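Side-chain contacts in peptidase M3B, oligoendopeptidase F (Enterococcus faecium, PDB 2QR4), which probably cleaves oligopeptides at internal peptide bonds, as a zinc-dependent endopeptidase of the M3 family: residues D250-V255 with Y501-S506; G221-A226 with T451-G456; N426-G431 with E567-E572. All blocks are in the same frame, centred on the assembly; numbering follows the deposited sequence.

Contact 1: residues D250-V255 with Y501-S506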
ATOM      1  N   ASP A 250      -1.522 -24.766  16.005  1.00 41.43           N
ATOM      2  CA  ASP A 250      -2.246 -24.733  17.301  1.00 40.74           C
ATOM      3  C   ASP A 250      -1.431 -25.373  18.411  1.00 41.97           C
ATOM      4  O   ASP A 250      -1.259 -24.792  19.473  1.00 40.02           O
ATOM      5  CB  ASP A 250      -3.603 -25.444  17.229  1.00 38.80           C
ATOM      6  CG  ASP A 250      -4.599 -24.735  16.319  1.00 45.92           C
ATOM      7  OD1 ASP A 250      -4.493 -23.506  16.136  1.00 46.01           O
ATOM      8  OD2 ASP A 250      -5.498 -25.420  15.783  1.00 62.80           O
ATOM      9  N   THR A 251      -0.913 -26.567  18.147  1.00 38.80           N
ATOM     10  CA  THR A 251      -0.060 -27.268  19.096  1.00 43.41           C
ATOM     11  C   THR A 251       1.117 -26.415  19.558  1.00 39.25           C
ATOM     12  O   THR A 251       1.403 -26.345  20.752  1.00 46.53           O
ATOM     13  CB  THR A 251       0.485 -28.550  18.490  1.00 37.36           C
ATOM     14  OG1 THR A 251      -0.599 -29.433  18.218  1.00 40.71           O
ATOM     15  CG2 THR A 251       1.438 -29.217  19.440  1.00 39.30           C
ATOM     16  N   LEU A 252       1.790 -25.765  18.614  1.00 38.77           N
ATOM     17  CA  LEU A 252       2.915 -24.886  18.950  1.00 43.56           C
ATOM     18  C   LEU A 252       2.472 -23.773  19.889  1.00 42.02           C
ATOM     19  O   LEU A 252       3.039 -23.596  20.968  1.00 44.28           O
ATOM     20  CB  LEU A 252       3.552 -24.284  17.691  1.00 35.22           C
ATOM     21  CG  LEU A 252       4.578 -23.179  17.957  1.00 44.78           C
ATOM     22  CD1 LEU A 252       5.924 -23.747  18.487  1.00 38.62           C
ATOM     23  CD2 LEU A 252       4.787 -22.379  16.689  1.00 33.66           C
ATOM     24  N   VAL A 253       1.446 -23.032  19.489  1.00 41.35           N
ATOM     25  CA  VAL A 253       0.969 -21.911  20.298  1.00 42.47           C
ATOM     26  C   VAL A 253       0.469 -22.359  21.688  1.00 46.59           C
ATOM     27  O   VAL A 253       0.750 -21.704  22.694  1.00 43.26           O
ATOM     28  CB  VAL A 253      -0.094 -21.083  19.528  1.00 43.66           C
ATOM     29  CG1 VAL A 253      -0.761 -20.056  20.428  1.00 29.40           C
ATOM     30  CG2 VAL A 253       0.558 -20.397  18.338  1.00 32.29           C
ATOM     31  N   ASP A 254      -0.239 -23.487  21.741  1.00 43.91           N
ATOM     32  CA  ASP A 254      -0.768 -24.018  23.006  1.00 47.36           C
ATOM     33  C   ASP A 254       0.296 -24.526  23.959  1.00 48.62           C
ATOM     34  O   ASP A 254       0.229 -24.258  25.160  1.00 44.90           O
ATOM     35  CB  ASP A 254      -1.795 -25.130  22.763  1.00 47.92           C
ATOM     36  CG  ASP A 254      -3.070 -24.605  22.125  1.00 68.16           C
ATOM     37  OD1 ASP A 254      -3.233 -23.367  22.065  1.00 73.78           O
ATOM     38  OD2 ASP A 254      -3.905 -25.420  21.676  1.00 77.68           O
ATOM     39  N   VAL A 255       1.260 -25.286  23.446  1.00 41.97           N
ATOM     40  CA  VAL A 255       2.320 -25.808  24.310  1.00 36.41           C
ATOM     41  C   VAL A 255       3.203 -24.673  24.839  1.00 39.01           C
ATOM     42  O   VAL A 255       3.560 -24.645  26.014  1.00 44.95           O
ATOM     43  CB  VAL A 255       3.164 -26.876  23.589  1.00 49.87           C
ATOM     44  CG1 VAL A 255       4.350 -27.278  24.444  1.00 38.46           C
ATOM     45  CG2 VAL A 255       2.294 -28.106  23.241  1.00 37.19           C
ATOM     46  N   TYR A 501       4.987 -17.279   8.168  1.00 42.81           N
ATOM     47  CA  TYR A 501       6.314 -17.816   7.988  1.00 38.01           C
ATOM     48  C   TYR A 501       7.015 -18.098   9.317  1.00 44.38           C
ATOM     49  O   TYR A 501       7.605 -19.170   9.484  1.00 46.64           O
ATOM     50  CB  TYR A 501       7.119 -16.822   7.176  1.00 44.11           C
ATOM     51  CG  TYR A 501       8.520 -17.216   6.823  1.00 45.38           C
ATOM     52  CD1 TYR A 501       8.777 -17.942   5.677  1.00 52.24           C
ATOM     53  CD2 TYR A 501       9.593 -16.794   7.593  1.00 48.26           C
ATOM     54  CE1 TYR A 501      10.062 -18.273   5.313  1.00 64.70           C
ATOM     55  CE2 TYR A 501      10.887 -17.113   7.247  1.00 57.38           C
ATOM     56  CZ  TYR A 501      11.118 -17.856   6.099  1.00 64.65           C
ATOM     57  OH  TYR A 501      12.401 -18.191   5.725  1.00 59.48           O
ATOM     58  N   VAL A 502       6.933 -17.161  10.266  1.00 35.86           N
ATOM     59  CA  VAL A 502       7.748 -17.252  11.496  1.00 45.64           C
ATOM     60  C   VAL A 502       7.567 -18.485  12.384  1.00 37.49           C
ATOM     61  O   VAL A 502       8.518 -18.886  13.043  1.00 45.05           O
ATOM     62  CB  VAL A 502       7.601 -16.016  12.415  1.00 44.04           C
ATOM     63  CG1 VAL A 502       8.300 -14.834  11.825  1.00 48.29           C
ATOM     64  CG2 VAL A 502       6.140 -15.729  12.692  1.00 46.51           C
ATOM     65  N   PHE A 503       6.373 -19.075  12.428  1.00 39.33           N
ATOM     66  CA  PHE A 503       6.157 -20.207  13.335  1.00 41.94           C
ATOM     67  C   PHE A 503       7.093 -21.345  13.009  1.00 44.79           C
ATOM     68  O   PHE A 503       7.383 -22.185  13.860  1.00 44.41           O
ATOM     69  CB  PHE A 503       4.714 -20.711  13.309  1.00 43.34           C
ATOM     70  CG  PHE A 503       4.394 -21.630  12.158  1.00 37.80           C
ATOM     71  CD1 PHE A 503       4.230 -22.996  12.369  1.00 42.70           C
ATOM     72  CD2 PHE A 503       4.201 -21.122  10.868  1.00 39.02           C
ATOM     73  CE1 PHE A 503       3.908 -23.856  11.299  1.00 43.17           C
ATOM     74  CE2 PHE A 503       3.879 -21.959   9.797  1.00 31.45           C
ATOM     75  CZ  PHE A 503       3.739 -23.330  10.003  1.00 43.06           C
ATOM     76  N   GLN A 504       7.570 -21.379  11.773  1.00 32.51           N
ATOM     77  CA  GLN A 504       8.438 -22.474  11.371  1.00 43.53           C
ATOM     78  C   GLN A 504       9.782 -22.467  12.090  1.00 47.73           C
ATOM     79  O   GLN A 504      10.421 -23.512  12.211  1.00 47.19           O
ATOM     80  CB  GLN A 504       8.599 -22.514   9.852  1.00 38.02           C
ATOM     81  CG  GLN A 504       7.357 -23.089   9.188  1.00 61.52           C
ATOM     82  CD  GLN A 504       7.319 -22.887   7.692  1.00 69.80           C
ATOM     83  OE1 GLN A 504       7.164 -21.764   7.204  1.00 58.80           O
ATOM     84  NE2 GLN A 504       7.437 -23.985   6.951  1.00 70.53           N
ATOM     85  N   TYR A 505      10.203 -21.307  12.583  1.00 37.93           N
ATOM     86  CA  TYR A 505      11.435 -21.261  13.360  1.00 45.96           C
ATOM     87  C   TYR A 505      11.283 -22.112  14.619  1.00 38.00           C
ATOM     88  O   TYR A 505      12.187 -22.828  14.988  1.00 44.86           O
ATOM     89  CB  TYR A 505      11.804 -19.831  13.761  1.00 40.89           C
ATOM     90  CG  TYR A 505      12.247 -18.939  12.627  1.00 43.84           C
ATOM     91  CD1 TYR A 505      13.364 -19.234  11.866  1.00 42.91           C
ATOM     92  CD2 TYR A 505      11.562 -17.774  12.348  1.00 46.71           C
ATOM     93  CE1 TYR A 505      13.767 -18.391  10.831  1.00 48.68           C
ATOM     94  CE2 TYR A 505      11.956 -16.938  11.337  1.00 33.92           C
ATOM     95  CZ  TYR A 505      13.041 -17.235  10.584  1.00 46.35           C
ATOM     96  OH  TYR A 505      13.366 -16.359   9.574  1.00 51.12           O
ATOM     97  N   SER A 506      10.125 -22.026  15.259  1.00 35.86           N
ATOM     98  CA  SER A 506       9.895 -22.686  16.539  1.00 44.86           C
ATOM     99  C   SER A 506       9.600 -24.179  16.418  1.00 45.07           C
ATOM    100  O   SER A 506       9.978 -24.962  17.291  1.00 47.00           O
ATOM    101  CB  SER A 506       8.749 -21.997  17.274  1.00 40.62           C
ATOM    102  OG  SER A 506       8.928 -20.600  17.240  1.00 46.27           O
TER
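Leu252 reaches from helix 246-258 with both methyl groups against segment 501-506, near the start of helix 503-520, where it meets the methylenes of Phe503 and Ser506. The tight part is the Ser506 side: CD1 of Leu252 lies 3.5 Å from CB of Ser506, and CD2 stands at 4.0 Å from the same carbon, so the forked end of the leucine straddles the serine methylene. CG of Leu252 is anti to the backbone N (chi1 170°), which carries the fork straight out from its own helix toward segment 501-506. CD2 then turns to Phe503, touching CB at 3.8 Å. It lies near the plane of the phenylalanine ring, at its edge, and not over a face; one face of that ring is taken by CG of Gln504, 3.6 Å above the plane.

The polar end of Ser506 points elsewhere. With OG anti to the carbonyl carbon, the hydroxyl is set 4.5 Å from CD1 of Leu252 and finds its main partner on helix 418-454 in the carbonyl oxygen of Thr435, with the carbonyl of Val436 and OG1 of Thr440 also within bonding reach. A buried polar group is thus satisfied by a third helix while its carbon faces the leucine.

Leu252 is buried, with Ile559 of helix 557-579 and Thr440 also packed on it. On the solvent side of the same helix, by contrast, Asp254 is exposed and Asp250 partly so, its OD1 paired with Arg235. The arrangement is a small apolar junction in which one leucine is shared by several helices, part of the buried core of the almost wholly helical M3 peptidase fold.

Contact 2: residues G221-A226 with T451-G456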
ATOM      1  N   GLY A 221      -5.260  -8.424   2.262  1.00 42.94           N
ATOM      2  CA  GLY A 221      -5.038  -9.177   1.009  1.00 30.86           C
ATOM      3  C   GLY A 221      -5.010 -10.681   1.209  1.00 44.42           C
ATOM      4  O   GLY A 221      -5.573 -11.423   0.391  1.00 47.22           O
ATOM      5  N   HIS A 222      -4.360 -11.138   2.289  1.00 38.96           N
ATOM      6  CA  HIS A 222      -4.372 -12.563   2.643  1.00 44.21           C
ATOM      7  C   HIS A 222      -5.787 -13.076   2.900  1.00 44.92           C
ATOM      8  O   HIS A 222      -6.161 -14.159   2.455  1.00 47.44           O
ATOM      9  CB  HIS A 222      -3.534 -12.836   3.891  1.00 40.86           C
ATOM     10  CG  HIS A 222      -2.070 -12.629   3.692  1.00 50.93           C
ATOM     11  ND1 HIS A 222      -1.194 -12.478   4.746  1.00 47.56           N
ATOM     12  CD2 HIS A 222      -1.328 -12.533   2.562  1.00 44.22           C
ATOM     13  CE1 HIS A 222       0.026 -12.305   4.273  1.00 47.78           C
ATOM     14  NE2 HIS A 222      -0.027 -12.337   2.951  1.00 51.91           N
ATOM     15  N   ASN A 223      -6.567 -12.292   3.630  1.00 39.61           N
ATOM     16  CA  ASN A 223      -7.932 -12.680   3.937  1.00 43.42           C
ATOM     17  C   ASN A 223      -8.814 -12.716   2.699  1.00 35.77           C
ATOM     18  O   ASN A 223      -9.583 -13.656   2.496  1.00 47.32           O
ATOM     19  CB  ASN A 223      -8.522 -11.796   5.055  1.00 33.89           C
ATOM     20  CG  ASN A 223      -8.102 -12.291   6.443  1.00 51.32           C
ATOM     21  OD1 ASN A 223      -7.808 -13.477   6.608  1.00 44.29           O
ATOM     22  ND2 ASN A 223      -8.070 -11.395   7.434  1.00 42.53           N
ATOM     23  N   PHE A 224      -8.690 -11.697   1.864  1.00 41.35           N
ATOM     24  CA  PHE A 224      -9.452 -11.648   0.641  1.00 32.88           C
ATOM     25  C   PHE A 224      -9.140 -12.859  -0.260  1.00 40.81           C
ATOM     26  O   PHE A 224     -10.066 -13.484  -0.789  1.00 46.98           O
ATOM     27  CB  PHE A 224      -9.170 -10.347  -0.109  1.00 39.02           C
ATOM     28  CG  PHE A 224      -9.740 -10.331  -1.498  1.00 43.47           C
ATOM     29  CD1 PHE A 224     -11.093 -10.138  -1.697  1.00 37.98           C
ATOM     30  CD2 PHE A 224      -8.932 -10.560  -2.595  1.00 37.55           C
ATOM     31  CE1 PHE A 224     -11.632 -10.154  -2.968  1.00 44.09           C
ATOM     32  CE2 PHE A 224      -9.461 -10.582  -3.875  1.00 42.09           C
ATOM     33  CZ  PHE A 224     -10.810 -10.364  -4.062  1.00 40.00           C
ATOM     34  N   LYS A 225      -7.852 -13.185  -0.434  1.00 37.82           N
ATOM     35  CA  LYS A 225      -7.458 -14.320  -1.287  1.00 43.54           C
ATOM     36  C   LYS A 225      -7.916 -15.650  -0.702  1.00 41.80           C
ATOM     37  O   LYS A 225      -8.404 -16.523  -1.417  1.00 45.42           O
ATOM     38  CB  LYS A 225      -5.951 -14.342  -1.539  1.00 46.44           C
ATOM     39  CG  LYS A 225      -5.488 -13.452  -2.699  1.00 46.00           C
ATOM     40  CD  LYS A 225      -4.056 -13.002  -2.462  1.00 61.25           C
ATOM     41  CE  LYS A 225      -3.439 -12.368  -3.691  1.00 68.55           C
ATOM     42  NZ  LYS A 225      -2.025 -11.966  -3.399  1.00 79.72           N
ATOM     43  N   ALA A 226      -7.780 -15.797   0.608  1.00 44.66           N
ATOM     44  CA  ALA A 226      -8.273 -16.984   1.279  1.00 40.25           C
ATOM     45  C   ALA A 226      -9.777 -17.147   1.003  1.00 43.16           C
ATOM     46  O   ALA A 226     -10.249 -18.223   0.629  1.00 47.19           O
ATOM     47  CB  ALA A 226      -7.997 -16.891   2.780  1.00 36.28           C
ATOM     48  N   THR A 451      -7.212 -13.205  12.145  1.00 31.80           N
ATOM     49  CA  THR A 451      -8.534 -13.586  12.658  1.00 44.20           C
ATOM     50  C   THR A 451      -9.369 -12.378  13.064  1.00 33.56           C
ATOM     51  O   THR A 451     -10.567 -12.351  12.823  1.00 44.26           O
ATOM     52  CB  THR A 451      -8.434 -14.572  13.828  1.00 39.07           C
ATOM     53  OG1 THR A 451      -7.532 -14.038  14.811  1.00 45.30           O
ATOM     54  CG2 THR A 451      -7.903 -15.913  13.315  1.00 32.45           C
ATOM     55  N   GLU A 452      -8.719 -11.381  13.662  1.00 36.68           N
ATOM     56  CA  GLU A 452      -9.382 -10.136  14.042  1.00 38.16           C
ATOM     57  C   GLU A 452      -9.902  -9.375  12.835  1.00 42.74           C
ATOM     58  O   GLU A 452     -11.073  -9.003  12.784  1.00 46.39           O
ATOM     59  CB  GLU A 452      -8.435  -9.263  14.855  1.00 34.62           C
ATOM     60  CG  GLU A 452      -8.238  -9.780  16.282  1.00 47.11           C
ATOM     61  CD  GLU A 452      -9.537  -9.776  17.101  1.00 54.17           C
ATOM     62  OE1 GLU A 452      -9.921  -8.700  17.607  1.00 52.52           O
ATOM     63  OE2 GLU A 452     -10.169 -10.845  17.252  1.00 46.03           O
ATOM     64  N   ASP A 453      -9.037  -9.165  11.850  1.00 45.27           N
ATOM     65  CA  ASP A 453      -9.441  -8.507  10.607  1.00 46.14           C
ATOM     66  C   ASP A 453     -10.560  -9.260   9.881  1.00 44.07           C
ATOM     67  O   ASP A 453     -11.464  -8.661   9.307  1.00 40.49           O
ATOM     68  CB  ASP A 453      -8.242  -8.337   9.665  1.00 44.85           C
ATOM     69  CG  ASP A 453      -8.654  -7.820   8.303  1.00 46.73           C
ATOM     70  OD1 ASP A 453      -8.761  -6.590   8.135  1.00 41.82           O
ATOM     71  OD2 ASP A 453      -8.882  -8.645   7.399  1.00 43.15           O
ATOM     72  N   GLU A 454     -10.495 -10.579   9.893  1.00 44.66           N
ATOM     73  CA  GLU A 454     -11.514 -11.356   9.220  1.00 46.56           C
ATOM     74  C   GLU A 454     -12.869 -11.158   9.902  1.00 44.28           C
ATOM     75  O   GLU A 454     -13.882 -11.041   9.225  1.00 39.17           O
ATOM     76  CB  GLU A 454     -11.087 -12.826   9.101  1.00 45.39           C
ATOM     77  CG  GLU A 454     -12.086 -13.852   9.589  1.00 74.52           C
ATOM     78  CD  GLU A 454     -11.442 -14.841  10.573  1.00 85.00           C
ATOM     79  OE1 GLU A 454     -11.759 -14.757  11.789  1.00 72.55           O
ATOM     80  OE2 GLU A 454     -10.604 -15.679  10.136  1.00 76.52           O
ATOM     81  N   LYS A 455     -12.884 -11.090  11.232  1.00 41.86           N
ATOM     82  CA  LYS A 455     -14.119 -10.793  11.977  1.00 47.18           C
ATOM     83  C   LYS A 455     -14.576  -9.347  11.779  1.00 41.69           C
ATOM     84  O   LYS A 455     -15.616  -8.950  12.268  1.00 44.73           O
ATOM     85  CB  LYS A 455     -13.944 -11.068  13.478  1.00 48.42           C
ATOM     86  CG  LYS A 455     -13.651 -12.523  13.839  1.00 52.01           C
ATOM     87  CD  LYS A 455     -13.720 -12.758  15.348  1.00 55.09           C
ATOM     88  CE  LYS A 455     -12.982 -11.662  16.101  1.00 67.88           C
ATOM     89  NZ  LYS A 455     -13.118 -11.750  17.585  1.00 57.40           N
ATOM     90  N   GLY A 456     -13.796  -8.548  11.072  1.00 45.52           N
ATOM     91  CA  GLY A 456     -14.187  -7.163  10.841  1.00 43.52           C
ATOM     92  C   GLY A 456     -13.773  -6.176  11.926  1.00 54.29           C
ATOM     93  O   GLY A 456     -14.299  -5.063  11.983  1.00 50.06           O
TER
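This is a small polar surface contact between helix 208-228 and the C-terminal end of helix 418-454, carried by the side-chain amide of Asn223 and the carboxylate of Asp453. ND2 of Asn223 donates to OD2 of Asp453 over 2.9 Å, nearly straight at 165°. The carboxylate accepts with its anti lone pair, on the side away from OD1, and the acceptor lies almost in the amide plane. The two flat groups are only 10° apart, although the side chains run past each other in opposite directions.

ND2 has a second acceptor just before the segment, the carbonyl oxygen of His450, and these two bonds would fix the flip of the amide. With CG anti to the backbone N (chi1 173°), the carboxylate of Asp453 is directed at helix 208-228, where both its oxygens are engaged: OD2 takes the asparagine, and OD1 forms a salt bridge with Lys220, one turn back on the asparagine's helix. That positive charge probably helps keep the carboxylate ionised. CB of Glu454 packs against the amide of Asn223, 3.7 Å from ND2.

Beyond these residues helix 418-454 ends in a Schellman motif. Gly456 has a positive phi, and its N bonds to O of Asp453 at 2.9 Å. NZ of Lys455 forms a salt bridge with OE2 of Glu452, weak as a hydrogen bond.

Among its neighbours, helix 234-240 packs against helix 208-228, with Ala234 on Asn223 and Ala237 on Ala226, while Phe224 on helix 208-228 packs on Gly141 of the second subunit.

Contact 3: residues N426-G431 with E567-E572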
ATOM      1  N   ASN A 426      23.629 -21.184  29.470  1.00 35.50           N
ATOM      2  CA  ASN A 426      22.934 -19.941  29.145  1.00 41.01           C
ATOM      3  C   ASN A 426      22.868 -19.640  27.637  1.00 37.07           C
ATOM      4  O   ASN A 426      21.879 -19.109  27.147  1.00 48.05           O
ATOM      5  CB  ASN A 426      23.541 -18.772  29.915  1.00 37.55           C
ATOM      6  CG  ASN A 426      22.833 -17.478  29.639  1.00 45.90           C
ATOM      7  OD1 ASN A 426      23.316 -16.663  28.862  1.00 50.26           O
ATOM      8  ND2 ASN A 426      21.669 -17.280  30.258  1.00 40.34           N
ATOM      9  N   HIS A 427      23.917 -19.995  26.912  1.00 36.70           N
ATOM     10  CA  HIS A 427      23.922 -19.895  25.462  1.00 41.91           C
ATOM     11  C   HIS A 427      22.740 -20.680  24.880  1.00 44.52           C
ATOM     12  O   HIS A 427      22.031 -20.183  24.004  1.00 44.00           O
ATOM     13  CB  HIS A 427      25.263 -20.412  24.926  1.00 41.11           C
ATOM     14  CG  HIS A 427      25.313 -20.596  23.437  1.00 58.03           C
ATOM     15  ND1 HIS A 427      25.571 -19.560  22.563  1.00 54.30           N
ATOM     16  CD2 HIS A 427      25.184 -21.709  22.674  1.00 53.15           C
ATOM     17  CE1 HIS A 427      25.585 -20.022  21.325  1.00 48.68           C
ATOM     18  NE2 HIS A 427      25.355 -21.325  21.365  1.00 52.58           N
ATOM     19  N   TYR A 428      22.524 -21.898  25.383  1.00 43.61           N
ATOM     20  CA  TYR A 428      21.387 -22.722  24.957  1.00 40.31           C
ATOM     21  C   TYR A 428      20.035 -22.093  25.345  1.00 45.29           C
ATOM     22  O   TYR A 428      19.107 -22.051  24.532  1.00 40.13           O
ATOM     23  CB  TYR A 428      21.466 -24.149  25.531  1.00 36.39           C
ATOM     24  CG  TYR A 428      20.219 -24.965  25.229  1.00 39.34           C
ATOM     25  CD1 TYR A 428      20.045 -25.564  23.978  1.00 33.40           C
ATOM     26  CD2 TYR A 428      19.193 -25.105  26.178  1.00 37.27           C
ATOM     27  CE1 TYR A 428      18.904 -26.286  23.680  1.00 39.41           C
ATOM     28  CE2 TYR A 428      18.036 -25.842  25.890  1.00 31.59           C
ATOM     29  CZ  TYR A 428      17.901 -26.419  24.639  1.00 40.96           C
ATOM     30  OH  TYR A 428      16.778 -27.142  24.331  1.00 44.16           O
ATOM     31  N   LEU A 429      19.915 -21.619  26.585  1.00 37.45           N
ATOM     32  CA  LEU A 429      18.617 -21.110  27.043  1.00 41.57           C
ATOM     33  C   LEU A 429      18.292 -19.862  26.259  1.00 42.72           C
ATOM     34  O   LEU A 429      17.136 -19.595  25.937  1.00 45.10           O
ATOM     35  CB  LEU A 429      18.608 -20.843  28.553  1.00 39.84           C
ATOM     36  CG  LEU A 429      18.907 -22.065  29.437  1.00 39.31           C
ATOM     37  CD1 LEU A 429      19.302 -21.643  30.838  1.00 31.77           C
ATOM     38  CD2 LEU A 429      17.722 -23.005  29.467  1.00 31.65           C
ATOM     39  N   ASP A 430      19.338 -19.123  25.916  1.00 44.99           N
ATOM     40  CA  ASP A 430      19.188 -17.892  25.185  1.00 42.47           C
ATOM     41  C   ASP A 430      18.688 -18.116  23.753  1.00 44.03           C
ATOM     42  O   ASP A 430      17.729 -17.470  23.309  1.00 47.56           O
ATOM     43  CB  ASP A 430      20.501 -17.131  25.189  1.00 51.32           C
ATOM     44  CG  ASP A 430      20.353 -15.741  24.657  1.00 60.43           C
ATOM     45  OD1 ASP A 430      19.523 -14.986  25.216  1.00 57.06           O
ATOM     46  OD2 ASP A 430      21.064 -15.414  23.682  1.00 61.51           O
ATOM     47  N   GLY A 431      19.333 -19.033  23.036  1.00 43.13           N
ATOM     48  CA  GLY A 431      18.879 -19.411  21.701  1.00 38.75           C
ATOM     49  C   GLY A 431      17.442 -19.906  21.750  1.00 46.66           C
ATOM     50  O   GLY A 431      16.644 -19.599  20.866  1.00 45.13           O
ATOM     51  N   GLU A 567      13.890 -26.517  30.985  1.00 37.50           N
ATOM     52  CA  GLU A 567      13.709 -26.509  32.428  1.00 36.50           C
ATOM     53  C   GLU A 567      14.891 -27.169  33.151  1.00 37.64           C
ATOM     54  O   GLU A 567      15.439 -26.609  34.098  1.00 48.76           O
ATOM     55  CB  GLU A 567      12.378 -27.178  32.811  1.00 36.13           C
ATOM     56  CG  GLU A 567      12.210 -27.418  34.327  1.00 44.87           C
ATOM     57  CD  GLU A 567      10.827 -27.945  34.726  1.00 45.89           C
ATOM     58  OE1 GLU A 567      10.244 -28.762  33.979  1.00 58.09           O
ATOM     59  OE2 GLU A 567      10.321 -27.545  35.796  1.00 50.75           O
ATOM     60  N   GLN A 568      15.298 -28.353  32.724  1.00 35.47           N
ATOM     61  CA  GLN A 568      16.413 -28.976  33.425  1.00 42.24           C
ATOM     62  C   GLN A 568      17.713 -28.181  33.309  1.00 39.64           C
ATOM     63  O   GLN A 568      18.454 -28.046  34.278  1.00 41.50           O
ATOM     64  CB  GLN A 568      16.581 -30.487  33.127  1.00 41.85           C
ATOM     65  CG  GLN A 568      16.495 -30.919  31.706  1.00 50.48           C
ATOM     66  CD  GLN A 568      16.385 -32.439  31.574  1.00 42.61           C
ATOM     67  OE1 GLN A 568      15.369 -32.965  31.132  1.00 38.27           O
ATOM     68  NE2 GLN A 568      17.437 -33.138  31.945  1.00 45.05           N
ATOM     69  N   ARG A 569      17.972 -27.598  32.150  1.00 36.90           N
ATOM     70  CA  ARG A 569      19.191 -26.821  32.004  1.00 29.01           C
ATOM     71  C   ARG A 569      19.095 -25.481  32.757  1.00 37.47           C
ATOM     72  O   ARG A 569      20.068 -24.999  33.322  1.00 34.44           O
ATOM     73  CB  ARG A 569      19.555 -26.666  30.535  1.00 32.40           C
ATOM     74  CG  ARG A 569      19.859 -28.040  29.860  1.00 37.14           C
ATOM     75  CD  ARG A 569      20.263 -27.877  28.393  1.00 29.97           C
ATOM     76  NE  ARG A 569      20.801 -29.115  27.877  1.00 38.33           N
ATOM     77  CZ  ARG A 569      21.116 -29.329  26.604  1.00 37.59           C
ATOM     78  NH1 ARG A 569      20.913 -28.381  25.704  1.00 35.30           N
ATOM     79  NH2 ARG A 569      21.617 -30.507  26.235  1.00 31.82           N
ATOM     80  N   LEU A 570      17.898 -24.924  32.810  1.00 36.04           N
ATOM     81  CA  LEU A 570      17.629 -23.738  33.590  1.00 29.11           C
ATOM     82  C   LEU A 570      17.900 -24.026  35.068  1.00 40.96           C
ATOM     83  O   LEU A 570      18.645 -23.284  35.726  1.00 39.29           O
ATOM     84  CB  LEU A 570      16.180 -23.293  33.353  1.00 34.02           C
ATOM     85  CG  LEU A 570      15.570 -22.179  34.205  1.00 42.16           C
ATOM     86  CD1 LEU A 570      16.500 -20.992  34.225  1.00 39.84           C
ATOM     87  CD2 LEU A 570      14.217 -21.788  33.635  1.00 34.09           C
ATOM     88  N   ASN A 571      17.308 -25.108  35.576  0.50 40.86           N
ATOM     89  CA  ASN A 571      17.524 -25.547  36.958  0.50 37.48           C
ATOM     90  C   ASN A 571      19.006 -25.775  37.288  0.50 36.16           C
ATOM     91  O   ASN A 571      19.472 -25.409  38.368  0.50 42.65           O
ATOM     92  CB  ASN A 571      16.700 -26.809  37.269  0.50 30.88           C
ATOM     93  CG  ASN A 571      15.234 -26.500  37.564  0.50 43.38           C
ATOM     94  OD1 ASN A 571      14.862 -25.338  37.778  0.50 37.48           O
ATOM     95  ND2 ASN A 571      14.393 -27.548  37.599  0.50 20.78           N
ATOM     96  N   GLU A 572      19.747 -26.363  36.353  1.00 30.62           N
ATOM     97  CA  GLU A 572      21.183 -26.594  36.547  1.00 40.19           C
ATOM     98  C   GLU A 572      21.971 -25.273  36.582  1.00 37.42           C
ATOM     99  O   GLU A 572      22.900 -25.117  37.369  1.00 46.41           O
ATOM    100  CB  GLU A 572      21.755 -27.553  35.484  1.00 36.32           C
ATOM    101  CG  GLU A 572      23.278 -27.765  35.592  1.00 34.65           C
ATOM    102  CD  GLU A 572      23.860 -28.643  34.484  1.00 40.43           C
ATOM    103  OE1 GLU A 572      23.114 -29.039  33.553  1.00 30.49           O
ATOM    104  OE2 GLU A 572      25.076 -28.946  34.551  1.00 40.25           O
TER
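Arg569 points NH1 at one face of the Tyr428 ring. NH1 sits 3.3 Å above the plane of the Tyr428 ring, over its centre, and CZ lies only 3° off the ring normal. The guanidinium does not stack flat: its plane stands at 80° to the ring, so it enters edge-on with NH1 leading, a cation-pi contact. The aliphatic part joins in, CD of Arg569 lying 3.7 Å from CD2 of Tyr428. An extended chain from CG to NE gives the arginine its reach, and a salt bridge from NH2 to Glu409 on helix 394-414 anchors its other branch, so the buried charge has both a carboxylate and an aromatic face.

Beside this pair, Leu429 packs on the backbone at Leu570, with CD1 of Leu429 at 3.8 Å from CA of Leu570. Its other methyl, CD2, is 4.2 Å from CB of Leu570. Tyr266 of helix 260-274 also packs on Leu429.

The segment axes approach to 9.9 Å with their directions 137° apart, a steeply inclined helix pair within the almost wholly helical fold of the M3 family.

Helix 418-454 ties the three contacts together: its early part makes contact 3, its end makes contact 2, and Thr435, Val436 and Thr440 between them receive Ser506 of contact 1. Contacts 2 and 3 are therefore far apart, with centres about 39 Å from each other. Contact 1 has its centre about 20 Å from each of the other two, its nearest atoms about 8 Å from theirs. Helix 557-579 also serves twice, at contact 3 and, through Ile559, against Leu252. Helix 361-379, whose Phe365 meets His427 of segment 426-431, carries the HExxH sequence that, as in relatives, probably binds the catalytic zinc.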